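Local coordinates for protein D-lactate dehydrogenase (Fermentative) (Pseudomonas aeruginosa, PDB 6ABJ) that probably reduces pyruvate to D-lactate with NADH, working as a tetrameric fermentative dehydrogenase of the D-isomer specific 2-hydroxyacid dehydrogenase family, at residues B[49-52]-B[53-56]; B[72-75]-B[76-80]. One frame throughout, in Å; residues are numbered along the deposited sequence.

Interaction 1 of 2, residues B[49-52]-B[53-56]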
ATOM      1  N   HIS B  49      25.756   0.914 -12.549  1.00 52.91           N
ATOM      2  CA  HIS B  49      26.703   1.270 -11.509  1.00 53.90           C
ATOM      3  C   HIS B  49      28.144   1.139 -11.978  1.00 49.83           C
ATOM      4  O   HIS B  49      28.485   0.212 -12.707  1.00 46.81           O
ATOM      5  CB  HIS B  49      26.558   0.396 -10.267  1.00 57.44           C
ATOM      6  CG  HIS B  49      25.209   0.443  -9.631  1.00 66.58           C
ATOM      7  ND1 HIS B  49      24.426   1.581  -9.599  1.00 71.60           N
ATOM      8  CD2 HIS B  49      24.501  -0.521  -8.987  1.00 68.39           C
ATOM      9  CE1 HIS B  49      23.296   1.314  -8.961  1.00 70.84           C
ATOM     10  NE2 HIS B  49      23.322   0.047  -8.581  1.00 68.74           N
ATOM     11  N   LEU B  50      28.991   2.031 -11.483  1.00 46.17           N
ATOM     12  CA  LEU B  50      30.416   1.846 -11.625  1.00 46.80           C
ATOM     13  C   LEU B  50      30.924   0.782 -10.639  1.00 46.59           C
ATOM     14  O   LEU B  50      30.642   0.825  -9.442  1.00 46.04           O
ATOM     15  CB  LEU B  50      31.139   3.163 -11.358  1.00 46.32           C
ATOM     16  CG  LEU B  50      32.659   3.078 -11.380  1.00 47.01           C
ATOM     17  CD1 LEU B  50      33.165   2.696 -12.763  1.00 47.51           C
ATOM     18  CD2 LEU B  50      33.231   4.420 -10.927  1.00 48.55           C
ATOM     19  N   GLN B  51      31.683  -0.161 -11.167  1.00 50.48           N
ATOM     20  CA  GLN B  51      32.316  -1.211 -10.376  1.00 50.55           C
ATOM     21  C   GLN B  51      33.383  -1.861 -11.297  1.00 54.54           C
ATOM     22  O   GLN B  51      33.502  -1.509 -12.516  1.00 48.92           O
ATOM     23  CB  GLN B  51      31.246  -2.232  -9.977  1.00 54.91           C
ATOM     24  CG  GLN B  51      30.359  -2.593 -11.168  1.00 54.54           C
ATOM     25  CD  GLN B  51      29.212  -3.491 -10.774  1.00 60.83           C
ATOM     26  OE1 GLN B  51      28.646  -3.339  -9.708  1.00 61.22           O
ATOM     27  NE2 GLN B  51      28.877  -4.441 -11.632  1.00 60.63           N
ATOM     28  N   ALA B  52      34.144  -2.802 -10.733  1.00 54.91           N
ATOM     29  CA  ALA B  52      35.268  -3.413 -11.456  1.00 60.39           C
ATOM     30  C   ALA B  52      34.898  -3.824 -12.901  1.00 58.46           C
ATOM     31  O   ALA B  52      35.605  -3.489 -13.860  1.00 57.98           O
ATOM     32  CB  ALA B  52      35.836  -4.593 -10.670  1.00 58.96           C
ATOM     33  N   ASP B  53      33.754  -4.463 -13.064  1.00 55.92           N
ATOM     34  CA  ASP B  53      33.385  -5.005 -14.372  1.00 61.08           C
ATOM     35  C   ASP B  53      32.619  -4.052 -15.329  1.00 57.39           C
ATOM     36  O   ASP B  53      32.306  -4.443 -16.449  1.00 55.64           O
ATOM     37  CB  ASP B  53      32.615  -6.313 -14.187  1.00 61.40           C
ATOM     38  CG  ASP B  53      31.100  -6.103 -13.978  1.00 68.19           C
ATOM     39  OD1 ASP B  53      30.711  -5.248 -13.154  1.00 68.06           O
ATOM     40  OD2 ASP B  53      30.297  -6.809 -14.641  1.00 65.17           O
ATOM     41  N   THR B  54      32.301  -2.835 -14.890  1.00 53.29           N
ATOM     42  CA  THR B  54      31.711  -1.795 -15.775  1.00 52.33           C
ATOM     43  C   THR B  54      32.682  -0.601 -16.031  1.00 51.95           C
ATOM     44  O   THR B  54      32.380   0.318 -16.822  1.00 47.63           O
ATOM     45  CB  THR B  54      30.443  -1.214 -15.160  1.00 52.11           C
ATOM     46  OG1 THR B  54      30.733  -0.664 -13.856  1.00 55.62           O
ATOM     47  CG2 THR B  54      29.384  -2.306 -15.023  1.00 53.08           C
ATOM     48  N   ALA B  55      33.834  -0.622 -15.371  1.00 51.04           N
ATOM     49  CA  ALA B  55      34.823   0.465 -15.521  1.00 51.36           C
ATOM     50  C   ALA B  55      35.269   0.614 -16.986  1.00 54.24           C
ATOM     51  O   ALA B  55      35.566   1.730 -17.474  1.00 47.52           O
ATOM     52  CB  ALA B  55      36.022   0.207 -14.620  1.00 53.20           C
ATOM     53  N   VAL B  56      35.269  -0.523 -17.682  1.00 52.19           N
ATOM     54  CA  VAL B  56      35.662  -0.586 -19.073  1.00 55.70           C
ATOM     55  C   VAL B  56      34.823   0.359 -19.946  1.00 57.09           C
ATOM     56  O   VAL B  56      35.291   0.831 -20.979  1.00 61.02           O
ATOM     57  CB  VAL B  56      35.626  -2.058 -19.589  1.00 57.73           C
ATOM     58  CG1 VAL B  56      34.215  -2.649 -19.524  1.00 59.34           C
ATOM     59  CG2 VAL B  56      36.241  -2.148 -20.989  1.00 59.52           C
TER

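Interaction 2 of 2, residues B[72-75]-B[76-80]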
ATOM      1  N   LEU B  72      34.301   3.430  -6.154  1.00 41.00           N
ATOM      2  CA  LEU B  72      35.585   4.101  -6.481  1.00 42.90           C
ATOM      3  C   LEU B  72      36.703   3.666  -5.523  1.00 46.15           C
ATOM      4  O   LEU B  72      37.512   4.504  -4.970  1.00 41.64           O
ATOM      5  CB  LEU B  72      35.387   5.625  -6.442  1.00 41.70           C
ATOM      6  CG  LEU B  72      34.572   6.140  -7.638  1.00 42.36           C
ATOM      7  CD1 LEU B  72      34.035   7.547  -7.384  1.00 42.72           C
ATOM      8  CD2 LEU B  72      35.434   6.107  -8.893  1.00 43.55           C
ATOM      9  N   SER B  73      36.743   2.355  -5.300  1.00 43.30           N
ATOM     10  CA  SER B  73      37.829   1.745  -4.516  1.00 46.22           C
ATOM     11  C   SER B  73      39.052   1.665  -5.436  1.00 41.39           C
ATOM     12  O   SER B  73      38.934   1.884  -6.646  1.00 41.32           O
ATOM     13  CB  SER B  73      37.400   0.326  -4.001  1.00 44.61           C
ATOM     14  OG  SER B  73      36.964  -0.425  -5.113  1.00 45.40           O
ATOM     15  N   ARG B  74      40.206   1.355  -4.859  1.00 44.27           N
ATOM     16  CA  ARG B  74      41.458   1.261  -5.639  1.00 47.65           C
ATOM     17  C   ARG B  74      41.355   0.451  -6.927  1.00 50.32           C
ATOM     18  O   ARG B  74      41.761   0.939  -7.985  1.00 48.20           O
ATOM     19  CB  ARG B  74      42.618   0.747  -4.774  1.00 52.26           C
ATOM     20  CG  ARG B  74      43.875   0.416  -5.586  1.00 58.20           C
ATOM     21  CD  ARG B  74      45.033  -0.107  -4.731  1.00 59.72           C
ATOM     22  NE  ARG B  74      45.777   1.016  -4.126  1.00 66.17           N
ATOM     23  CZ  ARG B  74      46.606   1.849  -4.788  1.00 63.72           C
ATOM     24  NH1 ARG B  74      46.841   1.698  -6.093  1.00 60.65           N
ATOM     25  NH2 ARG B  74      47.206   2.848  -4.141  1.00 63.44           N
ATOM     26  N   PRO B  75      40.783  -0.781  -6.874  1.00 51.95           N
ATOM     27  CA  PRO B  75      40.750  -1.507  -8.150  1.00 50.83           C
ATOM     28  C   PRO B  75      40.024  -0.777  -9.295  1.00 48.23           C
ATOM     29  O   PRO B  75      40.399  -0.893 -10.491  1.00 46.36           O
ATOM     30  CB  PRO B  75      40.014  -2.818  -7.788  1.00 54.28           C
ATOM     31  CG  PRO B  75      40.377  -3.060  -6.346  1.00 53.60           C
ATOM     32  CD  PRO B  75      40.536  -1.675  -5.720  1.00 53.63           C
ATOM     33  N   VAL B  76      38.963  -0.069  -8.956  1.00 46.24           N
ATOM     34  CA  VAL B  76      38.200   0.621  -9.992  1.00 45.42           C
ATOM     35  C   VAL B  76      38.973   1.847 -10.512  1.00 43.18           C
ATOM     36  O   VAL B  76      38.984   2.110 -11.712  1.00 44.25           O
ATOM     37  CB  VAL B  76      36.824   1.048  -9.489  1.00 44.47           C
ATOM     38  CG1 VAL B  76      36.149   1.891 -10.568  1.00 43.84           C
ATOM     39  CG2 VAL B  76      35.982  -0.198  -9.159  1.00 44.96           C
ATOM     40  N   LEU B  77      39.567   2.584  -9.600  1.00 42.52           N
ATOM     41  CA  LEU B  77      40.347   3.788  -9.962  1.00 46.59           C
ATOM     42  C   LEU B  77      41.518   3.424 -10.912  1.00 49.44           C
ATOM     43  O   LEU B  77      41.714   4.068 -11.980  1.00 50.19           O
ATOM     44  CB  LEU B  77      40.881   4.425  -8.689  1.00 45.66           C
ATOM     45  CG  LEU B  77      39.842   5.064  -7.761  1.00 44.08           C
ATOM     46  CD1 LEU B  77      40.370   5.266  -6.345  1.00 41.46           C
ATOM     47  CD2 LEU B  77      39.341   6.388  -8.364  1.00 42.50           C
ATOM     48  N   GLU B  78      42.248   2.358 -10.540  1.00 51.64           N
ATOM     49  CA  GLU B  78      43.372   1.862 -11.369  1.00 52.47           C
ATOM     50  C   GLU B  78      42.914   1.597 -12.785  1.00 51.31           C
ATOM     51  O   GLU B  78      43.599   1.926 -13.721  1.00 52.55           O
ATOM     52  CB  GLU B  78      43.986   0.556 -10.812  1.00 50.77           C
ATOM     53  CG  GLU B  78      44.559   0.655  -9.404  1.00 55.01           C
ATOM     54  CD  GLU B  78      45.246  -0.625  -8.910  1.00 57.68           C
ATOM     55  OE1 GLU B  78      45.187  -1.643  -9.624  1.00 68.77           O
ATOM     56  OE2 GLU B  78      45.836  -0.647  -7.798  1.00 60.44           O
ATOM     57  N   ARG B  79      41.739   0.998 -12.929  1.00 51.60           N
ATOM     58  CA  ARG B  79      41.227   0.653 -14.244  1.00 53.03           C
ATOM     59  C   ARG B  79      40.829   1.911 -15.059  1.00 47.90           C
ATOM     60  O   ARG B  79      41.126   2.033 -16.249  1.00 48.66           O
ATOM     61  CB  ARG B  79      40.038  -0.311 -14.053  1.00 60.03           C
ATOM     62  CG  ARG B  79      39.354  -0.838 -15.334  1.00 67.79           C
ATOM     63  CD  ARG B  79      40.244  -1.422 -16.454  1.00 72.46           C
ATOM     64  NE  ARG B  79      39.734  -1.222 -17.833  1.00 81.85           N
ATOM     65  CZ  ARG B  79      39.571  -0.032 -18.449  1.00 84.86           C
ATOM     66  NH1 ARG B  79      39.769   1.115 -17.811  1.00 85.85           N
ATOM     67  NH2 ARG B  79      39.150   0.020 -19.711  1.00 83.61           N
ATOM     68  N   LEU B  80      40.170   2.854 -14.410  1.00 44.92           N
ATOM     69  CA  LEU B  80      39.820   4.129 -15.044  1.00 47.11           C
ATOM     70  C   LEU B  80      41.069   4.867 -15.514  1.00 48.75           C
ATOM     71  O   LEU B  80      41.061   5.503 -16.575  1.00 52.14           O
ATOM     72  CB  LEU B  80      39.114   5.061 -14.038  1.00 45.85           C
ATOM     73  CG  LEU B  80      37.737   4.578 -13.530  1.00 44.49           C
ATOM     74  CD1 LEU B  80      37.213   5.526 -12.483  1.00 43.83           C
ATOM     75  CD2 LEU B  80      36.753   4.436 -14.667  1.00 46.97           C
TER

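Interaction 1 of 2, residues B[49-52]-B[53-56]
The amide of Q51 meets the carboxylate of D53 through NE2 and OD1, the two side chains lying alongside each other and heading in a common direction, with their planes 41° apart. NE2 of Q51 gives a hydrogen bond to OD1 of D53, entering the syn lone pair on the side of the second oxygen; the acceptor is tilted 24° out of the amide plane. Its length of 2.5 Å is unusually short and should be read with caution. CG of D53 sits between its own N and carbonyl carbon (chi1 86°), which brings OD1 alongside the Q51 amide. Next to this pair the backbone makes a type I beta-turn, closed by T54 N to Q51 O at 3.0 Å, with A55 N adding a weak second bond to the same oxygen. The turn lies in the loop joining strands 42-45 and 63-66 of the parallel sheet, and small A52 suits its exposed corner. Threonine fits the closing position because its hydroxyl both donates and accepts: OG1 of T54 donates a hydrogen bond to H49 O at 2.7 Å, lying in the plane of the carbonyl group at one of its lone pairs, while Q51 N donates to OG1 at 2.9 Å. On the buried side, L50 lays CD1 4.2 Å from A55 CB. The imidazole of H49 leads away from the turn, its ND1 hydrogen-bonded to S23 OG.

Interaction 2 of 2, residues B[72-75]-B[76-80]
A hydrophobic staple spans the start of helix 74-82, the helix of the beta-alpha-beta unit that links strand 63-66 to strand 87-90. L72, just before the N-cap residue S73, reaches forward to the helix and puts CD2 4.0 Å from CD2 of L77, the two side chains crossing at about a right angle. The same methyl touches CD1 of L80 one turn further on. Leucine suits all three places, since they lie on the buried side of the helix: L72 packs on A66, V88 and L90 of the sheet, and L80 on V64. S73 makes no capping bond with its side chain; its hydroxyl is hydrogen-bonded to D71 instead. Its carbonyl oxygen opens the helical ladder, taking L77 N at 3.1 Å in a nearly straight bond, with a weak bond from V76 N beside it. P75 fits the first turn, where a backbone N-H has no helical carbonyl to reach and the ring costs no bond, and its O receives a weak bond from R79 N. R74 and E78, four residues apart, are partly exposed and flank the backbone bond from E78 N to R74 O; R74 also packs on A102 and A105 of helix 100-105. R74 extends as far as CD and then bends at chi3 (-83°), bringing the edge of its guanidinium round to the glutamate. The planes stand 67° apart in this salt bridge. NH1 of R74 meets OE2 of E78 at 3.1 Å on the anti lone pair, and the oxygen lies only 5° out of the guanidinium plane.

In the fold
Interactions 1 and 2 are neighbours, their centres about 9 Å apart, and the loop 49-56 packs directly on the helix that starts within 72-80. L50 CD2 lies 3.4 Å from L72 CD2, so the leucine of the loop extends the apolar cluster formed by the staple. Further along the helix, V76 CG2 comes within 3.6 Å of A52 N, and A55 CB rests 3.6 Å from R79 CG, against the aliphatic part of that arginine. Both interactions belong to the domain built on the five-stranded parallel sheet, away from the residues that bind NADH, and neither is touched by another subunit of the tetramer.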